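Local structure of Sn-glycerol-3-phosphate ABC transporter substrate-binding protein UspB (Mycobacterium tuberculosis, 4MFI) at residues W42-G47 / K76-V81; D96-D101 / A310-L315; L156-K161 / F285-A290. The protein probably serves as the extracytoplasmic substrate-binding subunit of an ABC transporter, with specificity for glycerophosphocholine. All coordinates share one frame; numbering follows the deposited sequence.

Contact 1 (W42-G47 / K76-V81)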
loop_
_atom_site.group_PDB
_atom_site.type_symbol
_atom_site.label_atom_id
_atom_site.label_comp_id
_atom_site.label_asym_id
_atom_site.label_seq_id
_atom_site.Cartn_x
_atom_site.Cartn_y
_atom_site.Cartn_z
ATOM N N TRP A 42 -4.184 19.321 3.173
ATOM C CA TRP A 42 -5.135 18.727 2.238
ATOM C C TRP A 42 -5.163 17.215 2.378
ATOM O O TRP A 42 -4.182 16.531 2.068
ATOM C CB TRP A 42 -4.771 19.085 0.798
ATOM C CG TRP A 42 -5.048 20.508 0.423
ATOM C CD1 TRP A 42 -5.288 21.558 1.268
ATOM C CD2 TRP A 42 -5.122 21.037 -0.904
ATOM N NE1 TRP A 42 -5.503 22.707 0.542
ATOM C CE2 TRP A 42 -5.405 22.414 -0.794
ATOM C CE3 TRP A 42 -4.974 20.479 -2.178
ATOM C CZ2 TRP A 42 -5.536 23.242 -1.910
ATOM C CZ3 TRP A 42 -5.106 21.303 -3.285
ATOM C CH2 TRP A 42 -5.386 22.666 -3.143
ATOM N N SER A 43 -6.293 16.697 2.845
ATOM C CA SER A 43 -6.456 15.267 3.069
ATOM C C SER A 43 -7.769 14.757 2.480
ATOM O O SER A 43 -8.735 15.513 2.339
ATOM C CB SER A 43 -6.423 14.975 4.571
ATOM O OG SER A 43 -6.620 13.596 4.827
ATOM N N SER A 44 -7.794 13.475 2.134
ATOM C CA SER A 44 -9.030 12.810 1.742
ATOM C C SER A 44 -9.646 12.082 2.934
ATOM O O SER A 44 -10.665 11.406 2.799
ATOM C CB SER A 44 -8.761 11.815 0.615
ATOM O OG SER A 44 -7.724 10.924 0.986
ATOM N N HIS A 45 -9.025 12.236 4.101
ATOM C CA HIS A 45 -9.486 11.573 5.320
ATOM C C HIS A 45 -9.608 10.062 5.123
ATOM O O HIS A 45 -10.683 9.494 5.336
ATOM C CB HIS A 45 -10.842 12.135 5.777
ATOM C CG HIS A 45 -10.961 13.626 5.667
ATOM N ND1 HIS A 45 -10.059 14.492 6.245
ATOM C CD2 HIS A 45 -11.886 14.401 5.053
ATOM C CE1 HIS A 45 -10.419 15.738 5.986
ATOM N NE2 HIS A 45 -11.527 15.711 5.268
ATOM N N PRO A 46 -8.511 9.402 4.723
ATOM C CA PRO A 46 -8.601 7.977 4.386
ATOM C C PRO A 46 -9.047 7.139 5.579
ATOM O O PRO A 46 -8.653 7.414 6.717
ATOM C CB PRO A 46 -7.168 7.621 3.978
ATOM C CG PRO A 46 -6.313 8.609 4.720
ATOM C CD PRO A 46 -7.118 9.887 4.708
ATOM N N GLY A 47 -9.874 6.131 5.326
ATOM C CA GLY A 47 -10.420 5.335 6.408
ATOM C C GLY A 47 -11.372 6.125 7.286
ATOM O O GLY A 47 -11.495 5.840 8.480
ATOM N N LYS A 76 -12.595 12.854 -2.091
ATOM C CA LYS A 76 -13.130 11.639 -1.486
ATOM C C LYS A 76 -12.116 10.490 -1.526
ATOM O O LYS A 76 -12.261 9.495 -0.814
ATOM C CB LYS A 76 -14.436 11.220 -2.164
ATOM C CG LYS A 76 -14.241 10.510 -3.493
ATOM C CD LYS A 76 -15.543 9.923 -4.014
ATOM C CE LYS A 76 -15.274 8.954 -5.151
ATOM N NZ LYS A 76 -16.532 8.436 -5.758
ATOM N N ASP A 77 -11.092 10.635 -2.361
ATOM C CA ASP A 77 -10.048 9.620 -2.476
ATOM C C ASP A 77 -8.737 10.253 -2.929
ATOM O O ASP A 77 -8.686 11.467 -3.180
ATOM C CB ASP A 77 -10.477 8.466 -3.405
ATOM C CG ASP A 77 -10.775 8.913 -4.832
ATOM O OD1 ASP A 77 -10.198 9.909 -5.311
ATOM O OD2 ASP A 77 -11.580 8.232 -5.502
ATOM N N TYR A 78 -7.691 9.440 -3.045
ATOM C CA TYR A 78 -6.369 9.950 -3.384
ATOM C C TYR A 78 -6.324 10.555 -4.780
ATOM O O TYR A 78 -5.590 11.515 -5.013
ATOM C CB TYR A 78 -5.316 8.849 -3.258
ATOM C CG TYR A 78 -5.182 8.273 -1.868
ATOM C CD1 TYR A 78 -5.241 9.087 -0.738
ATOM C CD2 TYR A 78 -4.990 6.909 -1.682
ATOM C CE1 TYR A 78 -5.109 8.556 0.533
ATOM C CE2 TYR A 78 -4.859 6.370 -0.419
ATOM C CZ TYR A 78 -4.917 7.197 0.688
ATOM O OH TYR A 78 -4.786 6.662 1.953
ATOM N N ASP A 79 -7.090 9.986 -5.711
ATOM C CA ASP A 79 -7.126 10.503 -7.073
ATOM C C ASP A 79 -7.664 11.929 -7.093
ATOM O O ASP A 79 -7.140 12.790 -7.802
ATOM C CB ASP A 79 -7.983 9.614 -7.977
ATOM C CG ASP A 79 -7.294 8.311 -8.362
ATOM O OD1 ASP A 79 -6.061 8.305 -8.541
ATOM O OD2 ASP A 79 -8.001 7.291 -8.521
ATOM N N GLU A 80 -8.701 12.183 -6.300
ATOM C CA GLU A 80 -9.299 13.512 -6.251
ATOM C C GLU A 80 -8.364 14.530 -5.605
ATOM O O GLU A 80 -8.285 15.677 -6.056
ATOM C CB GLU A 80 -10.656 13.480 -5.542
ATOM C CG GLU A 80 -11.726 12.741 -6.327
ATOM C CD GLU A 80 -13.116 12.964 -5.773
ATOM O OE1 GLU A 80 -13.251 13.686 -4.752
ATOM O OE2 GLU A 80 -14.074 12.416 -6.364
ATOM N N VAL A 81 -7.647 14.121 -4.561
ATOM C CA VAL A 81 -6.676 15.022 -3.945
ATOM C C VAL A 81 -5.617 15.412 -4.969
ATOM O O VAL A 81 -5.234 16.579 -5.063
ATOM C CB VAL A 81 -6.007 14.394 -2.713
ATOM C CG1 VAL A 81 -4.932 15.319 -2.156
ATOM C CG2 VAL A 81 -7.051 14.098 -1.647
HETATM O O HOH W 1 -11.162 8.803 1.730
#
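S44 and P46, in the loop that leaves strand 39-43 of an alpha/beta domain, pack against Y78 and V81 in the first turn of helix 78-88. CB of S44 sits at the centre: it lies 3.6 Å from V81 CG2 and also approaches the backbone carbonyl of D77. The hydroxyl of S44 is held between its own backbone N and carbonyl carbon (chi1 53°), and from there OG comes to 3.5 Å from Y78 CD1, obliquely to the ring. P46 crosses the tyrosine side chain at about a right angle, its CB 3.3 Å from Y78 OH. Beyond, Y345 and A151 also touch P46 and Y78.

The polar link between the backbones is a single water, which donates to S44 O and K76 O, 2.9 Å each. S44 N is buried here with no hydrogen-bond partner in the model. The helix start is well fastened: D77 is the N-cap, its OD1 accepting from E80 N at 2.9 Å, while E80 OE1 takes K76 N from above the carboxylate plane. On the loop side, S43 OG accepts from H45 N at 2.9 Å, an ST turn, and is bonded in addition to E53. Strand 39-43, helix 50-63 and parallel strand 69-73 make a beta-alpha-beta crossover, and the loop through K76 and D77 leads on into helix 78-88, as in the alpha/beta domains of solute-binding proteins.

Contact 2 (D96-D101 / A310-L315)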
loop_
_atom_site.group_PDB
_atom_site.type_symbol
_atom_site.label_atom_id
_atom_site.label_comp_id
_atom_site.label_asym_id
_atom_site.label_seq_id
_atom_site.Cartn_x
_atom_site.Cartn_y
_atom_site.Cartn_z
ATOM N N ASP A 96 0.043 23.426 2.173
ATOM C CA ASP A 96 1.347 23.304 2.817
ATOM C C ASP A 96 1.736 21.846 2.992
ATOM O O ASP A 96 2.922 21.491 2.933
ATOM C CB ASP A 96 1.333 23.992 4.180
ATOM C CG ASP A 96 1.163 25.482 4.061
ATOM O OD1 ASP A 96 2.183 26.189 3.913
ATOM O OD2 ASP A 96 0.003 25.945 4.094
ATOM N N VAL A 97 0.724 21.008 3.215
ATOM C CA VAL A 97 0.906 19.575 3.440
ATOM C C VAL A 97 -0.156 18.871 2.616
ATOM O O VAL A 97 -1.340 19.199 2.719
ATOM C CB VAL A 97 0.740 19.211 4.935
ATOM C CG1 VAL A 97 0.829 17.702 5.138
ATOM C CG2 VAL A 97 1.788 19.930 5.778
ATOM N N VAL A 98 0.260 17.931 1.777
ATOM C CA VAL A 98 -0.681 17.252 0.890
ATOM C C VAL A 98 -0.517 15.734 0.937
ATOM O O VAL A 98 0.604 15.210 0.953
ATOM C CB VAL A 98 -0.596 17.787 -0.574
ATOM C CG1 VAL A 98 0.795 17.551 -1.171
ATOM C CG2 VAL A 98 -1.680 17.173 -1.445
ATOM N N LEU A 99 -1.646 15.032 0.979
ATOM C CA LEU A 99 -1.666 13.575 1.035
ATOM C C LEU A 99 -1.593 12.976 -0.377
ATOM O O LEU A 99 -2.521 13.132 -1.178
ATOM C CB LEU A 99 -2.943 13.117 1.735
ATOM C CG LEU A 99 -3.114 11.620 1.996
ATOM C CD1 LEU A 99 -2.015 11.130 2.932
ATOM C CD2 LEU A 99 -4.480 11.335 2.596
ATOM N N LEU A 100 -0.488 12.297 -0.680
ATOM C CA LEU A 100 -0.261 11.732 -2.014
ATOM C C LEU A 100 -0.050 10.225 -1.927
ATOM O O LEU A 100 0.713 9.749 -1.073
ATOM C CB LEU A 100 0.956 12.391 -2.666
ATOM C CG LEU A 100 0.835 13.896 -2.917
ATOM C CD1 LEU A 100 2.135 14.454 -3.485
ATOM C CD2 LEU A 100 -0.327 14.183 -3.866
ATOM N N ASP A 101 -0.714 9.470 -2.803
ATOM C CA ASP A 101 -0.615 8.010 -2.718
ATOM C C ASP A 101 0.658 7.443 -3.343
ATOM O O ASP A 101 1.538 8.190 -3.798
ATOM C CB ASP A 101 -1.896 7.276 -3.183
ATOM C CG ASP A 101 -2.049 7.178 -4.700
ATOM O OD1 ASP A 101 -1.130 7.509 -5.470
ATOM O OD2 ASP A 101 -3.120 6.714 -5.137
ATOM N N ALA A 310 3.401 15.102 1.790
ATOM C CA ALA A 310 4.442 15.814 1.049
ATOM C C ALA A 310 4.298 17.326 1.220
ATOM O O ALA A 310 3.232 17.821 1.589
ATOM C CB ALA A 310 4.367 15.452 -0.433
ATOM N N ILE A 311 5.373 18.049 0.926
ATOM C CA ILE A 311 5.406 19.503 1.042
ATOM C C ILE A 311 5.699 20.098 -0.333
ATOM O O ILE A 311 6.764 19.860 -0.895
ATOM C CB ILE A 311 6.517 19.946 2.025
ATOM C CG1 ILE A 311 6.317 19.299 3.399
ATOM C CG2 ILE A 311 6.581 21.470 2.144
ATOM C CD1 ILE A 311 7.448 19.615 4.377
ATOM N N PRO A 312 4.756 20.874 -0.886
ATOM C CA PRO A 312 5.000 21.491 -2.195
ATOM C C PRO A 312 6.250 22.372 -2.233
ATOM O O PRO A 312 6.591 23.047 -1.250
ATOM C CB PRO A 312 3.747 22.341 -2.412
ATOM C CG PRO A 312 2.679 21.587 -1.665
ATOM C CD PRO A 312 3.380 21.109 -0.416
ATOM N N ALA A 313 6.914 22.371 -3.386
ATOM C CA ALA A 313 8.137 23.140 -3.584
ATOM C C ALA A 313 7.905 24.648 -3.549
ATOM O O ALA A 313 8.814 25.401 -3.195
ATOM C CB ALA A 313 8.802 22.746 -4.899
ATOM N N LYS A 314 6.710 25.100 -3.925
ATOM C CA LYS A 314 6.475 26.543 -4.043
ATOM C C LYS A 314 5.967 27.199 -2.752
ATOM O O LYS A 314 5.107 28.081 -2.777
ATOM C CB LYS A 314 5.566 26.869 -5.228
ATOM C CG LYS A 314 4.138 26.401 -5.096
ATOM C CD LYS A 314 3.230 27.207 -6.013
ATOM C CE LYS A 314 3.784 27.273 -7.424
ATOM N NZ LYS A 314 2.802 27.838 -8.390
ATOM N N LEU A 315 6.518 26.764 -1.628
ATOM C CA LEU A 315 6.303 27.432 -0.352
ATOM C C LEU A 315 7.553 28.226 -0.016
ATOM O O LEU A 315 8.651 27.878 -0.459
ATOM C CB LEU A 315 6.074 26.407 0.763
ATOM C CG LEU A 315 4.964 25.361 0.685
ATOM C CD1 LEU A 315 4.818 24.676 2.046
ATOM C CD2 LEU A 315 3.642 25.948 0.224
#
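V98 and A310 form an antiparallel hydrogen-bonded pair, the place where the chain returning along strand 307-310 joins the edge of the otherwise parallel strands 69-73, 39-43 and 97-101. An antiparallel strand added to a parallel set in this way is consistent with the type 2 periplasmic binding protein fold to which the UgpB family belongs.

The tight half is the pair itself. V98 N donates to A310 O at 3.0 Å, in the plane of that carbonyl, and A310 N returns a bond to V98 O at 2.9 Å. A310 O also takes a CA-H contact from V97 CA, so one carbonyl serves two neighbouring residues. On the same side of the sheet, A310 CB meets L100 CD1 at 3.9 Å and V98 CG1 at 4.2 Å; V98 CG1 lies between its backbone N and carbonyl carbon (chi1 61°), which brings it beside A310. V81 of helix 78-88 packs on V98 from that side, while V97 faces helix 317-330.

Past A310 the two chains part, and the contact becomes looser. The loop runs through the partly exposed A313 and K314, with K314 NZ bonded to the carbonyls of L89 and G91, and then returns through L315. That leucine crosses D96 obliquely, CD1 standing 3.6 Å from D96 OD1. The carboxylate itself is engaged elsewhere, in salt bridges to K33 and R319, so the leucine methyls lie against a charge that is probably largely balanced. At the junction of the two halves, D96 O is buried with no hydrogen-bond partner in the model; its nearest neighbours across the contact are carbons, among them P312 CD at 3.4 Å and I311 CG2 at 3.7 Å.

Contact 3 (L156-K161 / F285-A290)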
loop_
_atom_site.group_PDB
_atom_site.type_symbol
_atom_site.label_atom_id
_atom_site.label_comp_id
_atom_site.label_asym_id
_atom_site.label_seq_id
_atom_site.Cartn_x
_atom_site.Cartn_y
_atom_site.Cartn_z
ATOM N N LEU A 156 -2.392 -8.896 3.199
ATOM C CA LEU A 156 -2.461 -9.838 4.305
ATOM C C LEU A 156 -3.146 -11.096 3.780
ATOM O O LEU A 156 -4.015 -11.008 2.912
ATOM C CB LEU A 156 -3.282 -9.221 5.434
ATOM C CG LEU A 156 -3.142 -9.830 6.823
ATOM C CD1 LEU A 156 -1.700 -9.753 7.292
ATOM C CD2 LEU A 156 -4.073 -9.105 7.796
ATOM N N PHE A 157 -2.750 -12.263 4.286
ATOM C CA PHE A 157 -3.348 -13.530 3.865
ATOM C C PHE A 157 -4.428 -13.925 4.871
ATOM O O PHE A 157 -4.133 -14.249 6.018
ATOM C CB PHE A 157 -2.264 -14.617 3.755
ATOM C CG PHE A 157 -2.730 -15.887 3.094
ATOM C CD1 PHE A 157 -3.468 -16.833 3.804
ATOM C CD2 PHE A 157 -2.408 -16.152 1.766
ATOM C CE1 PHE A 157 -3.905 -18.015 3.183
ATOM C CE2 PHE A 157 -2.824 -17.330 1.147
ATOM C CZ PHE A 157 -3.579 -18.261 1.853
ATOM N N TYR A 158 -5.683 -13.873 4.440
ATOM C CA TYR A 158 -6.813 -14.210 5.292
ATOM C C TYR A 158 -7.222 -15.652 5.043
ATOM O O TYR A 158 -7.281 -16.090 3.890
ATOM C CB TYR A 158 -7.997 -13.294 4.974
ATOM C CG TYR A 158 -7.777 -11.833 5.305
ATOM C CD1 TYR A 158 -8.144 -11.329 6.549
ATOM C CD2 TYR A 158 -7.224 -10.948 4.376
ATOM C CE1 TYR A 158 -7.972 -9.996 6.868
ATOM C CE2 TYR A 158 -7.036 -9.595 4.694
ATOM C CZ TYR A 158 -7.413 -9.129 5.947
ATOM O OH TYR A 158 -7.257 -7.797 6.289
ATOM N N TYR A 159 -7.527 -16.394 6.104
ATOM C CA TYR A 159 -7.965 -17.778 5.927
ATOM C C TYR A 159 -9.078 -18.202 6.871
ATOM O O TYR A 159 -9.134 -17.776 8.027
ATOM C CB TYR A 159 -6.793 -18.768 5.960
ATOM C CG TYR A 159 -6.071 -18.941 7.286
ATOM C CD1 TYR A 159 -5.062 -18.062 7.682
ATOM C CD2 TYR A 159 -6.360 -20.017 8.120
ATOM C CE1 TYR A 159 -4.377 -18.244 8.887
ATOM C CE2 TYR A 159 -5.685 -20.208 9.317
ATOM C CZ TYR A 159 -4.702 -19.317 9.703
ATOM O OH TYR A 159 -4.037 -19.521 10.893
ATOM N N ASN A 160 -9.965 -19.033 6.337
ATOM C CA ASN A 160 -11.124 -19.563 7.037
ATOM C C ASN A 160 -10.685 -20.806 7.812
ATOM O O ASN A 160 -10.284 -21.813 7.214
ATOM C CB ASN A 160 -12.174 -19.892 5.974
ATOM C CG ASN A 160 -13.460 -20.432 6.540
ATOM O OD1 ASN A 160 -13.465 -21.288 7.420
ATOM N ND2 ASN A 160 -14.576 -19.958 5.991
ATOM N N LYS A 161 -10.746 -20.739 9.141
ATOM C CA LYS A 161 -10.228 -21.831 9.967
ATOM C C LYS A 161 -11.060 -23.102 9.871
ATOM O O LYS A 161 -10.518 -24.194 9.992
ATOM C CB LYS A 161 -10.050 -21.393 11.418
ATOM C CG LYS A 161 -8.968 -20.353 11.567
ATOM C CD LYS A 161 -8.379 -20.357 12.959
ATOM C CE LYS A 161 -7.294 -19.312 13.085
ATOM N NZ LYS A 161 -6.610 -19.419 14.398
ATOM N N PHE A 285 -17.499 -16.842 11.236
ATOM C CA PHE A 285 -16.692 -18.043 11.408
ATOM C C PHE A 285 -15.334 -17.608 11.947
ATOM O O PHE A 285 -14.982 -16.430 11.862
ATOM C CB PHE A 285 -16.521 -18.766 10.065
ATOM C CG PHE A 285 -15.961 -17.891 8.974
ATOM C CD1 PHE A 285 -14.591 -17.789 8.784
ATOM C CD2 PHE A 285 -16.801 -17.176 8.138
ATOM C CE1 PHE A 285 -14.072 -16.976 7.796
ATOM C CE2 PHE A 285 -16.282 -16.359 7.142
ATOM C CZ PHE A 285 -14.917 -16.264 6.973
ATOM N N ASP A 286 -14.577 -18.551 12.494
ATOM C CA ASP A 286 -13.241 -18.259 12.999
ATOM C C ASP A 286 -12.308 -18.091 11.808
ATOM O O ASP A 286 -12.273 -18.945 10.915
ATOM C CB ASP A 286 -12.759 -19.411 13.882
ATOM C CG ASP A 286 -11.507 -19.076 14.664
ATOM O OD1 ASP A 286 -11.113 -17.890 14.712
ATOM O OD2 ASP A 286 -10.924 -20.011 15.255
ATOM N N PHE A 287 -11.557 -16.995 11.782
ATOM C CA PHE A 287 -10.595 -16.787 10.710
ATOM C C PHE A 287 -9.224 -16.405 11.244
ATOM O O PHE A 287 -9.081 -15.886 12.362
ATOM C CB PHE A 287 -11.104 -15.764 9.673
ATOM C CG PHE A 287 -11.065 -14.334 10.145
ATOM C CD1 PHE A 287 -12.110 -13.806 10.887
ATOM C CD2 PHE A 287 -9.996 -13.512 9.817
ATOM C CE1 PHE A 287 -12.080 -12.491 11.317
ATOM C CE2 PHE A 287 -9.955 -12.190 10.246
ATOM C CZ PHE A 287 -11.002 -11.677 10.993
ATOM N N GLY A 288 -8.211 -16.688 10.439
ATOM C CA GLY A 288 -6.855 -16.298 10.747
ATOM C C GLY A 288 -6.331 -15.245 9.790
ATOM O O GLY A 288 -6.847 -15.042 8.681
ATOM N N ALA A 289 -5.300 -14.551 10.247
ATOM C CA ALA A 289 -4.519 -13.664 9.406
ATOM C C ALA A 289 -3.090 -14.163 9.444
ATOM O O ALA A 289 -2.598 -14.554 10.499
ATOM C CB ALA A 289 -4.597 -12.242 9.915
ATOM N N ALA A 290 -2.439 -14.159 8.286
ATOM C CA ALA A 290 -1.070 -14.624 8.150
ATOM C C ALA A 290 -0.304 -13.658 7.263
ATOM O O ALA A 290 -0.885 -13.024 6.368
ATOM C CB ALA A 290 -1.054 -16.020 7.539
HETATM O O HOH W 2 -13.944 -20.927 10.727
HETATM O O HOH W 3 -8.439 -20.094 16.484
HETATM O O HOH W 4 -8.710 -17.665 15.804
#
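F157 with A290 and Y159 with G288 are the hydrogen-bonded pairs that zip the end of strand 144-160 to antiparallel strand 287-290. Y159 N donates to G288 O at 3.0 Å, and G288 N returns a bond to Y159 O at 2.8 Å. K161 N adds a further bond to D286 O where helix 161-166 begins.

With no side chain on G288, the Y159 ring can lie across the strand: G288 CA sits over its face, 3.9 Å from the centroid, a CH-pi contact. A chi1 of 68° sets CG of Y159 between the backbone N and carbonyl carbon, and the ring extends from it over G288. On the other side of the sheet, the N160 amide stacks on F285, the two planes 4° apart and ND2 3.5 Å above the ring, offset toward the rim. L156 CD2 rests on A289 CB, and the edge of the Y158 ring meets F287 CE2.

Several of these groups have partners farther out. Y159 OH bonds to D171, Y158 OH to S272 O, and N160 OD1 caps the helix at A163 N. R367 sits against F287 as a cation-pi partner. The extended K161 chain passes D286 with CD 3.4 Å from D286 OD2. K161 NZ makes its salt bridge with D171; it stops 4.4 Å from D286 OD2, and two waters bridge amine and carboxylate, so these two charges probably attract each other only through a screened interaction.

Overall arrangement
Contacts 1 and 2 are neighbours, their centres about 13 Å apart, and they touch: W42 sits beside V97 and L99 in the sheet, while helix 78-88, whose start packs on loop 44-46 in contact 1, leads into strand 97-101 of contact 2. Contact 3 lies farther off, centres about 29 Å from contact 1 and about 38 Å from contact 2, across the centre of the chain from contact 2. One mixed sheet reaches all three: strand 307-310 pairs with both 97-101 and 144-160. Along the chain contact 1 closes first; contact 2 then opens and encloses contact 3, consistent with a chain leaving one lobe, building much of the other and returning, as in two-lobed solute-binding proteins.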